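Local coordinates for protein importin-95 (Chaetomium thermophilum, PDB 4XRI) that probably works as a nuclear import receptor of the importin-beta family, carrying cargo proteins into the nucleus and binding a small GTPase, at residues I608-L616 / E627-A635. The protein carries 2 engineered substitutions. Numbering follows the deposited sequence.
Sequences IMQVLLQIL and EGVFAAISA
Val629 presses between Leu612 and Leu616, one helical turn apart, where the segments' backbones are nearest, Leu612 CA lying 6.1 Å from Val629 CA. Its CG1 reaches the branch carbon CG of Leu616 at 3.6 Å and also lies against CB of Leu612, 3.9 Å away. CG1 stands anti to the backbone N (chi1 170°), which turns it between the two leucines and directs CG2 to CG2 of Ile615. A beta-branched residue suits this place because each methyl serves a different neighbour.

Leu616 in turn reaches across Val629 with both methyls: CD1 comes within 3.7 Å of Phe630 CE1, meeting the ring obliquely, while CD2 lies in the ring plane at its edge. Shortening Leu616 to an alanine is likely to open a gap beside Val629 CG1 and leave this edge of Phe630 without its aliphatic neighbour. One turn back, Leu612 CD1 slips past Ile633, 3.6 Å from its CG1, and rests 3.9 Å from CB of Ala632, whose single methyl gives the leucine a close seat. Met609, its chain bent at chi2 and chi3, brings SD to 4.1 Å from Ile633 CG1; a flexible thioether can curl across the isoleucine at about a right angle.

Further out, Ile615 packs on Leu560 and Leu564 of helix 546-567, Val629 on Cys587 of helix 573-597, and Phe630 on Met670 and Leu674 of helix 665-682. Within the helical solenoid the segments run nearly antiparallel (156°), their axes 10.0 Å apart at closest approach, as in HEAT-type helical hairpins. With no hydrogen bond or charge pair between the segments, cohesion rests on buried hydrocarbon and one sulfur, so shape complementarity sets how the two helices fit.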
loop_
_atom_site.group_PDB
_atom_site.type_symbol
_atom_site.label_atom_id
_atom_site.label_comp_id
_atom_site.label_asym_id
_atom_site.label_seq_id
_atom_site.Cartn_x
_atom_site.Cartn_y
_atom_site.Cartn_z
ATOM N N ILE A 608 -7.440 34.496 -5.855
ATOM C CA ILE A 608 -6.972 33.124 -5.702
ATOM C C ILE A 608 -5.561 32.946 -6.254
ATOM O O ILE A 608 -4.671 32.464 -5.556
ATOM C CB ILE A 608 -7.919 32.128 -6.401
ATOM C CG1 ILE A 608 -9.236 32.018 -5.633
ATOM C CG2 ILE A 608 -7.271 30.759 -6.509
ATOM C CD1 ILE A 608 -10.267 31.137 -6.309
ATOM N N MET A 609 -5.354 33.350 -7.503
ATOM C CA MET A 609 -4.049 33.202 -8.139
ATOM C C MET A 609 -2.978 34.059 -7.470
ATOM O O MET A 609 -1.811 33.674 -7.420
ATOM C CB MET A 609 -4.136 33.545 -9.627
ATOM C CG MET A 609 -4.873 32.497 -10.453
ATOM S SD MET A 609 -4.202 30.835 -10.222
ATOM C CE MET A 609 -2.591 31.016 -10.974
ATOM N N GLN A 610 -3.372 35.221 -6.958
ATOM C CA GLN A 610 -2.422 36.112 -6.297
ATOM C C GLN A 610 -1.813 35.458 -5.058
ATOM O O GLN A 610 -0.596 35.467 -4.884
ATOM C CB GLN A 610 -3.091 37.435 -5.913
ATOM C CG GLN A 610 -2.183 38.413 -5.179
ATOM C CD GLN A 610 -1.251 39.167 -6.108
ATOM O OE1 GLN A 610 -1.305 39.005 -7.328
ATOM N NE2 GLN A 610 -0.392 40.004 -5.534
ATOM N N VAL A 611 -2.656 34.881 -4.209
ATOM C CA VAL A 611 -2.172 34.281 -2.970
ATOM C C VAL A 611 -1.490 32.941 -3.238
ATOM O O VAL A 611 -0.507 32.599 -2.584
ATOM C CB VAL A 611 -3.314 34.093 -1.932
ATOM C CG1 VAL A 611 -4.369 33.119 -2.430
ATOM C CG2 VAL A 611 -2.754 33.633 -0.596
ATOM N N LEU A 612 -1.990 32.199 -4.222
ATOM C CA LEU A 612 -1.441 30.882 -4.526
ATOM C C LEU A 612 -0.039 30.985 -5.112
ATOM O O LEU A 612 0.832 30.176 -4.795
ATOM C CB LEU A 612 -2.354 30.115 -5.487
ATOM C CG LEU A 612 -3.639 29.537 -4.889
ATOM C CD1 LEU A 612 -4.350 28.655 -5.907
ATOM C CD2 LEU A 612 -3.342 28.760 -3.609
ATOM N N LEU A 613 0.177 31.978 -5.969
ATOM C CA LEU A 613 1.493 32.182 -6.561
ATOM C C LEU A 613 2.473 32.740 -5.534
ATOM O O LEU A 613 3.658 32.411 -5.552
ATOM C CB LEU A 613 1.407 33.113 -7.773
ATOM C CG LEU A 613 0.734 32.517 -9.010
ATOM C CD1 LEU A 613 0.881 33.445 -10.209
ATOM C CD2 LEU A 613 1.300 31.143 -9.320
ATOM N N GLN A 614 1.969 33.588 -4.641
ATOM C CA GLN A 614 2.781 34.133 -3.559
ATOM C C GLN A 614 3.249 33.032 -2.614
ATOM O O GLN A 614 4.358 33.087 -2.083
ATOM C CB GLN A 614 2.001 35.197 -2.782
ATOM C CG GLN A 614 2.015 36.569 -3.433
ATOM C CD GLN A 614 1.174 37.582 -2.686
ATOM O OE1 GLN A 614 0.164 37.240 -2.073
ATOM N NE2 GLN A 614 1.593 38.841 -2.725
ATOM N N ILE A 615 2.395 32.036 -2.407
ATOM C CA ILE A 615 2.742 30.900 -1.564
ATOM C C ILE A 615 3.806 30.042 -2.246
ATOM O O ILE A 615 4.739 29.569 -1.597
ATOM C CB ILE A 615 1.500 30.049 -1.235
ATOM C CG1 ILE A 615 0.583 30.809 -0.276
ATOM C CG2 ILE A 615 1.899 28.722 -0.613
ATOM C CD1 ILE A 615 -0.711 30.096 0.026
ATOM N N LEU A 616 3.672 29.870 -3.559
ATOM C CA LEU A 616 4.649 29.116 -4.343
ATOM C C LEU A 616 6.048 29.720 -4.258
ATOM O O LEU A 616 7.038 28.998 -4.147
ATOM C CB LEU A 616 4.220 29.039 -5.813
ATOM C CG LEU A 616 3.164 28.003 -6.203
ATOM C CD1 LEU A 616 2.996 27.970 -7.717
ATOM C CD2 LEU A 616 3.535 26.627 -5.671
ATOM N N GLU A 627 2.280 21.070 -4.120
ATOM C CA GLU A 627 1.380 20.111 -4.743
ATOM C C GLU A 627 -0.078 20.483 -4.489
ATOM O O GLU A 627 -0.923 20.352 -5.373
ATOM C CB GLU A 627 1.671 18.700 -4.227
ATOM C CG GLU A 627 0.893 17.605 -4.926
ATOM C CD GLU A 627 1.521 16.240 -4.723
ATOM O OE1 GLU A 627 0.855 15.224 -5.017
ATOM O OE2 GLU A 627 2.685 16.185 -4.274
ATOM N N GLY A 628 -0.361 20.954 -3.278
ATOM C CA GLY A 628 -1.695 21.397 -2.921
ATOM C C GLY A 628 -2.084 22.650 -3.681
ATOM O O GLY A 628 -3.224 22.796 -4.117
ATOM N N VAL A 629 -1.126 23.558 -3.838
ATOM C CA VAL A 629 -1.335 24.777 -4.610
ATOM C C VAL A 629 -1.647 24.450 -6.068
ATOM O O VAL A 629 -2.578 25.008 -6.655
ATOM C CB VAL A 629 -0.100 25.703 -4.547
ATOM C CG1 VAL A 629 -0.232 26.839 -5.549
ATOM C CG2 VAL A 629 0.088 26.243 -3.133
ATOM N N PHE A 630 -0.866 23.541 -6.643
ATOM C CA PHE A 630 -1.055 23.126 -8.029
ATOM C C PHE A 630 -2.424 22.486 -8.247
ATOM O O PHE A 630 -3.072 22.707 -9.273
ATOM C CB PHE A 630 0.053 22.158 -8.448
ATOM C CG PHE A 630 1.247 22.837 -9.063
ATOM C CD1 PHE A 630 1.908 23.851 -8.389
ATOM C CD2 PHE A 630 1.706 22.460 -10.313
ATOM C CE1 PHE A 630 3.003 24.479 -8.952
ATOM C CE2 PHE A 630 2.800 23.083 -10.881
ATOM C CZ PHE A 630 3.450 24.093 -10.201
ATOM N N ALA A 631 -2.860 21.702 -7.268
ATOM C CA ALA A 631 -4.159 21.041 -7.330
ATOM C C ALA A 631 -5.285 22.066 -7.338
ATOM O O ALA A 631 -6.277 21.912 -8.056
ATOM C CB ALA A 631 -4.323 20.082 -6.164
ATOM N N ALA A 632 -5.115 23.117 -6.542
ATOM C CA ALA A 632 -6.086 24.203 -6.469
ATOM C C ALA A 632 -6.098 25.015 -7.763
ATOM O O ALA A 632 -7.157 25.419 -8.243
ATOM C CB ALA A 632 -5.789 25.100 -5.283
ATOM N N ILE A 633 -4.915 25.243 -8.327
ATOM C CA ILE A 633 -4.793 25.981 -9.580
ATOM C C ILE A 633 -5.417 25.193 -10.730
ATOM O O ILE A 633 -6.105 25.758 -11.586
ATOM C CB ILE A 633 -3.320 26.297 -9.903
ATOM C CG1 ILE A 633 -2.756 27.290 -8.887
ATOM C CG2 ILE A 633 -3.186 26.863 -11.310
ATOM C CD1 ILE A 633 -1.278 27.553 -9.045
ATOM N N SER A 634 -5.177 23.886 -10.737
ATOM C CA SER A 634 -5.778 22.993 -11.722
ATOM C C SER A 634 -7.297 23.092 -11.683
ATOM O O SER A 634 -7.957 23.126 -12.724
ATOM C CB SER A 634 -5.343 21.547 -11.479
ATOM O OG SER A 634 -6.104 20.647 -12.265
ATOM N N ALA A 635 -7.839 23.142 -10.470
ATOM C CA ALA A 635 -9.275 23.295 -10.264
ATOM C C ALA A 635 -9.770 24.605 -10.865
ATOM O O ALA A 635 -10.792 24.640 -11.550
ATOM C CB ALA A 635 -9.607 23.234 -8.788
#